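Local coordinates for protein Tube (Drosophila melanogaster, PDB 1D2Z) that recruits the kinase Pelle to the plasma membrane and activates it by binding, Death domain to Death domain, in Toll signalling that sets embryonic dorsoventral polarity, at residues C31-M43 and K62-D75. Residues are numbered along the deposited sequence; the frame is centred on the assembly and turned at random.
Sequences CWRKLMSIIPKGM and KGFKYTAQDVFQID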
# COMPACT_ATOMS: atom_id res chain seq x y z
N CYS B 31 4.50 4.44 4.47
CA CYS B 31 3.37 4.95 3.70
C CYS B 31 2.50 5.98 4.42
O CYS B 31 1.78 6.73 3.78
CB CYS B 31 2.50 3.80 3.18
SG CYS B 31 3.25 2.92 1.80
N TRP B 32 2.59 6.02 5.75
CA TRP B 32 1.81 6.99 6.52
C TRP B 32 2.18 8.41 6.08
O TRP B 32 1.33 9.30 6.09
CB TRP B 32 2.03 6.82 8.03
CG TRP B 32 3.45 7.00 8.47
CD1 TRP B 32 4.42 6.04 8.54
CD2 TRP B 32 4.06 8.22 8.92
NE1 TRP B 32 5.59 6.58 9.00
CE2 TRP B 32 5.40 7.92 9.24
CE3 TRP B 32 3.61 9.53 9.07
CZ2 TRP B 32 6.30 8.88 9.73
CZ3 TRP B 32 4.50 10.50 9.55
CH2 TRP B 32 5.83 10.16 9.87
N ARG B 33 3.44 8.60 5.69
CA ARG B 33 3.91 9.90 5.23
C ARG B 33 3.18 10.32 3.96
O ARG B 33 2.79 11.48 3.82
CB ARG B 33 5.42 9.90 4.98
CG ARG B 33 6.26 9.64 6.21
CD ARG B 33 7.71 10.02 5.99
NE ARG B 33 8.55 9.58 7.10
CZ ARG B 33 9.56 8.72 6.99
NH1 ARG B 33 9.88 8.22 5.80
NH2 ARG B 33 10.21 8.32 8.07
N LYS B 34 2.98 9.37 3.05
CA LYS B 34 2.30 9.66 1.79
C LYS B 34 0.85 10.07 2.03
O LYS B 34 0.35 11.00 1.40
CB LYS B 34 2.36 8.44 0.87
CG LYS B 34 3.78 7.97 0.57
CD LYS B 34 3.76 6.77 -0.36
CE LYS B 34 5.16 6.23 -0.57
NZ LYS B 34 5.18 5.17 -1.60
N LEU B 35 0.17 9.37 2.93
CA LEU B 35 -1.22 9.69 3.25
C LEU B 35 -1.30 11.06 3.94
O LEU B 35 -2.07 11.93 3.53
CB LEU B 35 -1.83 8.62 4.17
CG LEU B 35 -3.18 8.92 4.84
CD1 LEU B 35 -4.27 9.13 3.80
CD2 LEU B 35 -3.55 7.79 5.78
N MET B 36 -0.48 11.25 4.97
CA MET B 36 -0.48 12.49 5.74
C MET B 36 -0.23 13.73 4.89
O MET B 36 -0.88 14.76 5.09
CB MET B 36 0.55 12.43 6.86
CG MET B 36 0.49 13.60 7.83
SD MET B 36 1.50 13.34 9.29
CE MET B 36 1.17 14.87 10.20
N SER B 37 0.65 13.59 3.90
CA SER B 37 1.02 14.68 3.01
C SER B 37 -0.07 15.14 2.06
O SER B 37 -0.05 16.28 1.61
CB SER B 37 2.26 14.30 2.21
OG SER B 37 3.39 14.17 3.06
N ILE B 38 -1.01 14.25 1.73
CA ILE B 38 -2.07 14.62 0.80
C ILE B 38 -3.43 14.93 1.40
O ILE B 38 -4.38 15.21 0.67
CB ILE B 38 -2.24 13.57 -0.33
CG1 ILE B 38 -2.80 12.26 0.23
CG2 ILE B 38 -0.89 13.33 -1.02
CD1 ILE B 38 -3.46 11.39 -0.83
N ILE B 39 -3.53 14.90 2.73
CA ILE B 39 -4.80 15.21 3.40
C ILE B 39 -5.18 16.65 3.10
O ILE B 39 -4.49 17.58 3.52
CB ILE B 39 -4.69 15.01 4.93
CG1 ILE B 39 -4.54 13.52 5.25
CG2 ILE B 39 -5.91 15.58 5.63
CD1 ILE B 39 -4.10 13.24 6.67
N PRO B 40 -6.26 16.86 2.32
CA PRO B 40 -6.72 18.20 1.95
C PRO B 40 -7.16 19.00 3.17
O PRO B 40 -7.64 18.45 4.16
CB PRO B 40 -7.91 17.91 1.03
CG PRO B 40 -7.61 16.54 0.49
CD PRO B 40 -7.12 15.83 1.72
N LYS B 41 -6.96 20.31 3.09
CA LYS B 41 -7.33 21.20 4.18
C LYS B 41 -8.78 21.66 4.02
O LYS B 41 -9.27 21.82 2.90
CB LYS B 41 -6.40 22.42 4.18
CG LYS B 41 -6.68 23.44 5.27
CD LYS B 41 -5.85 24.69 5.05
CE LYS B 41 -6.34 25.83 5.92
NZ LYS B 41 -5.69 27.12 5.55
N GLY B 42 -9.46 21.82 5.15
CA GLY B 42 -10.83 22.30 5.13
C GLY B 42 -11.87 21.52 4.35
O GLY B 42 -12.68 22.12 3.63
N MET B 43 -11.87 20.20 4.48
CA MET B 43 -12.84 19.37 3.79
C MET B 43 -14.15 19.32 4.57
O MET B 43 -14.16 19.38 5.80
CB MET B 43 -12.36 17.93 3.66
CG MET B 43 -11.26 17.67 2.65
SD MET B 43 -10.95 15.89 2.58
CE MET B 43 -9.90 15.68 4.02
N LYS B 62 -7.86 24.33 -1.62
CA LYS B 62 -7.83 24.94 -0.29
C LYS B 62 -6.52 24.61 0.43
O LYS B 62 -6.34 24.97 1.60
CB LYS B 62 -9.04 24.47 0.52
CG LYS B 62 -10.36 25.03 -0.00
CD LYS B 62 -11.57 24.40 0.68
CE LYS B 62 -11.72 22.94 0.29
NZ LYS B 62 -12.96 22.34 0.85
N GLY B 63 -5.61 23.94 -0.27
CA GLY B 63 -4.33 23.57 0.30
C GLY B 63 -4.35 22.27 1.08
O GLY B 63 -5.38 21.61 1.18
N PHE B 64 -3.19 21.91 1.64
CA PHE B 64 -3.06 20.69 2.43
C PHE B 64 -3.07 20.98 3.92
O PHE B 64 -2.55 22.00 4.36
CB PHE B 64 -1.78 19.95 2.04
CG PHE B 64 -1.79 19.45 0.63
CD1 PHE B 64 -2.47 18.29 0.29
CD2 PHE B 64 -1.15 20.17 -0.38
CE1 PHE B 64 -2.53 17.85 -1.03
CE2 PHE B 64 -1.21 19.74 -1.71
CZ PHE B 64 -1.90 18.58 -2.03
N LYS B 65 -3.66 20.07 4.70
CA LYS B 65 -3.75 20.23 6.15
C LYS B 65 -2.40 20.25 6.85
O LYS B 65 -2.12 21.14 7.66
CB LYS B 65 -4.62 19.12 6.75
CG LYS B 65 -4.68 19.17 8.27
CD LYS B 65 -6.08 18.87 8.80
CE LYS B 65 -6.18 19.29 10.26
NZ LYS B 65 -7.58 19.27 10.77
N TYR B 66 -1.57 19.27 6.53
CA TYR B 66 -0.25 19.15 7.14
C TYR B 66 0.87 19.48 6.15
O TYR B 66 0.68 19.44 4.94
CB TYR B 66 -0.05 17.74 7.68
CG TYR B 66 -1.09 17.30 8.68
CD1 TYR B 66 -1.11 17.83 9.97
CD2 TYR B 66 -2.04 16.33 8.35
CE1 TYR B 66 -2.05 17.40 10.91
CE2 TYR B 66 -2.98 15.89 9.28
CZ TYR B 66 -2.98 16.44 10.56
OH TYR B 66 -3.91 16.02 11.49
N THR B 67 2.04 19.83 6.69
CA THR B 67 3.21 20.14 5.87
C THR B 67 4.28 19.10 6.17
O THR B 67 4.11 18.25 7.05
CB THR B 67 3.79 21.53 6.21
OG1 THR B 67 4.20 21.55 7.58
CG2 THR B 67 2.75 22.61 5.98
N ALA B 68 5.41 19.20 5.47
CA ALA B 68 6.52 18.27 5.68
C ALA B 68 7.05 18.40 7.11
O ALA B 68 7.71 17.50 7.62
CB ALA B 68 7.63 18.54 4.67
N GLN B 69 6.72 19.52 7.75
CA GLN B 69 7.15 19.80 9.12
C GLN B 69 6.29 19.07 10.14
O GLN B 69 6.80 18.60 11.17
CB GLN B 69 7.11 21.31 9.38
CG GLN B 69 7.90 22.13 8.37
CD GLN B 69 8.13 23.57 8.81
OE1 GLN B 69 7.27 24.19 9.44
NE2 GLN B 69 9.31 24.10 8.50
N ASP B 70 4.99 18.98 9.88
CA ASP B 70 4.07 18.29 10.78
C ASP B 70 4.39 16.80 10.76
O ASP B 70 4.21 16.09 11.75
CB ASP B 70 2.61 18.53 10.38
CG ASP B 70 2.21 19.98 10.49
OD1 ASP B 70 2.05 20.46 11.64
OD2 ASP B 70 2.05 20.64 9.44
N VAL B 71 4.87 16.33 9.61
CA VAL B 71 5.25 14.94 9.42
C VAL B 71 6.47 14.60 10.28
O VAL B 71 6.55 13.51 10.85
CB VAL B 71 5.55 14.64 7.93
CG1 VAL B 71 5.97 13.19 7.75
CG2 VAL B 71 4.32 14.94 7.08
N PHE B 72 7.39 15.55 10.41
CA PHE B 72 8.61 15.37 11.20
C PHE B 72 8.34 15.14 12.68
O PHE B 72 9.00 14.30 13.30
CB PHE B 72 9.55 16.57 11.03
CG PHE B 72 10.75 16.55 11.95
CD1 PHE B 72 11.86 15.77 11.65
CD2 PHE B 72 10.76 17.30 13.12
CE1 PHE B 72 12.97 15.74 12.50
CE2 PHE B 72 11.86 17.29 13.98
CZ PHE B 72 12.97 16.50 13.67
N GLN B 73 7.40 15.89 13.26
CA GLN B 73 7.07 15.75 14.67
C GLN B 73 6.74 14.31 15.03
O GLN B 73 7.05 13.85 16.13
CB GLN B 73 5.91 16.66 15.06
CG GLN B 73 6.19 18.14 14.85
CD GLN B 73 5.08 19.03 15.37
OE1 GLN B 73 5.33 20.00 16.08
NE2 GLN B 73 3.84 18.70 15.03
N ILE B 74 6.11 13.61 14.09
CA ILE B 74 5.76 12.20 14.28
C ILE B 74 7.05 11.39 14.27
O ILE B 74 7.28 10.55 15.15
CB ILE B 74 4.81 11.69 13.16
CG1 ILE B 74 3.51 12.51 13.12
CG2 ILE B 74 4.48 10.21 13.38
CD1 ILE B 74 2.65 12.37 14.37
N ASP B 75 7.90 11.64 13.27
CA ASP B 75 9.18 10.94 13.17
C ASP B 75 10.02 11.18 14.42
O ASP B 75 10.49 10.23 15.05
CB ASP B 75 9.96 11.40 11.93
CG ASP B 75 9.45 10.78 10.64
OD1 ASP B 75 9.59 9.55 10.47
OD2 ASP B 75 8.91 11.52 9.79
O HOH W 1 -1.91 17.33 4.42
O HOH W 2 1.53 18.32 2.74
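The Y66 ring takes the methyl CE of M36 over one face, 3.8 Å from its centroid. K65 CG lies against the opposite face, and I39 CD1 meets the edge. M36 holds its CG anti to the backbone N (chi1 -172°) and runs out extended. This puts CE near the ring's rim and SD above the same face, 5.0 Å from the Y66 centroid, a Met-aromatic contact.

I74 CG2 packs over one face of the W32 six-membered ring as a CH-pi contact. R33 CG lies over the centre of the opposite face. V71 O and the D75 carboxylate sit at the edge. V71 is a knob among W32, R33, M36 and S37, with its CG1 3.6 Å from W32 CZ3.

R33 and D75 close this end with a salt bridge. R33 NH2 to D75 OD1 is 2.8 Å and nearly straight (169°), in the guanidinium plane, meeting OD1 on its syn side but 30° out of the carboxylate plane. A weak bond from R33 NE reaches D75 OD2. K87 also pairs with OD1.

Beyond the helices the two segments pair through a single beta bridge, P40 with F64. K65 N donates to I39 O (2.9 Å), and K41 N to G63 O (2.8 Å). F64 brings its ring edge to I38 O.

The contact joins helix 31-38 and the loop after it to helix 68-75 and the loop before it, inside the six-helix Death domain bundle. Apolar groups fill the middle, while polar bonds hold the ends. Two cations on D75 would probably favour its charged form.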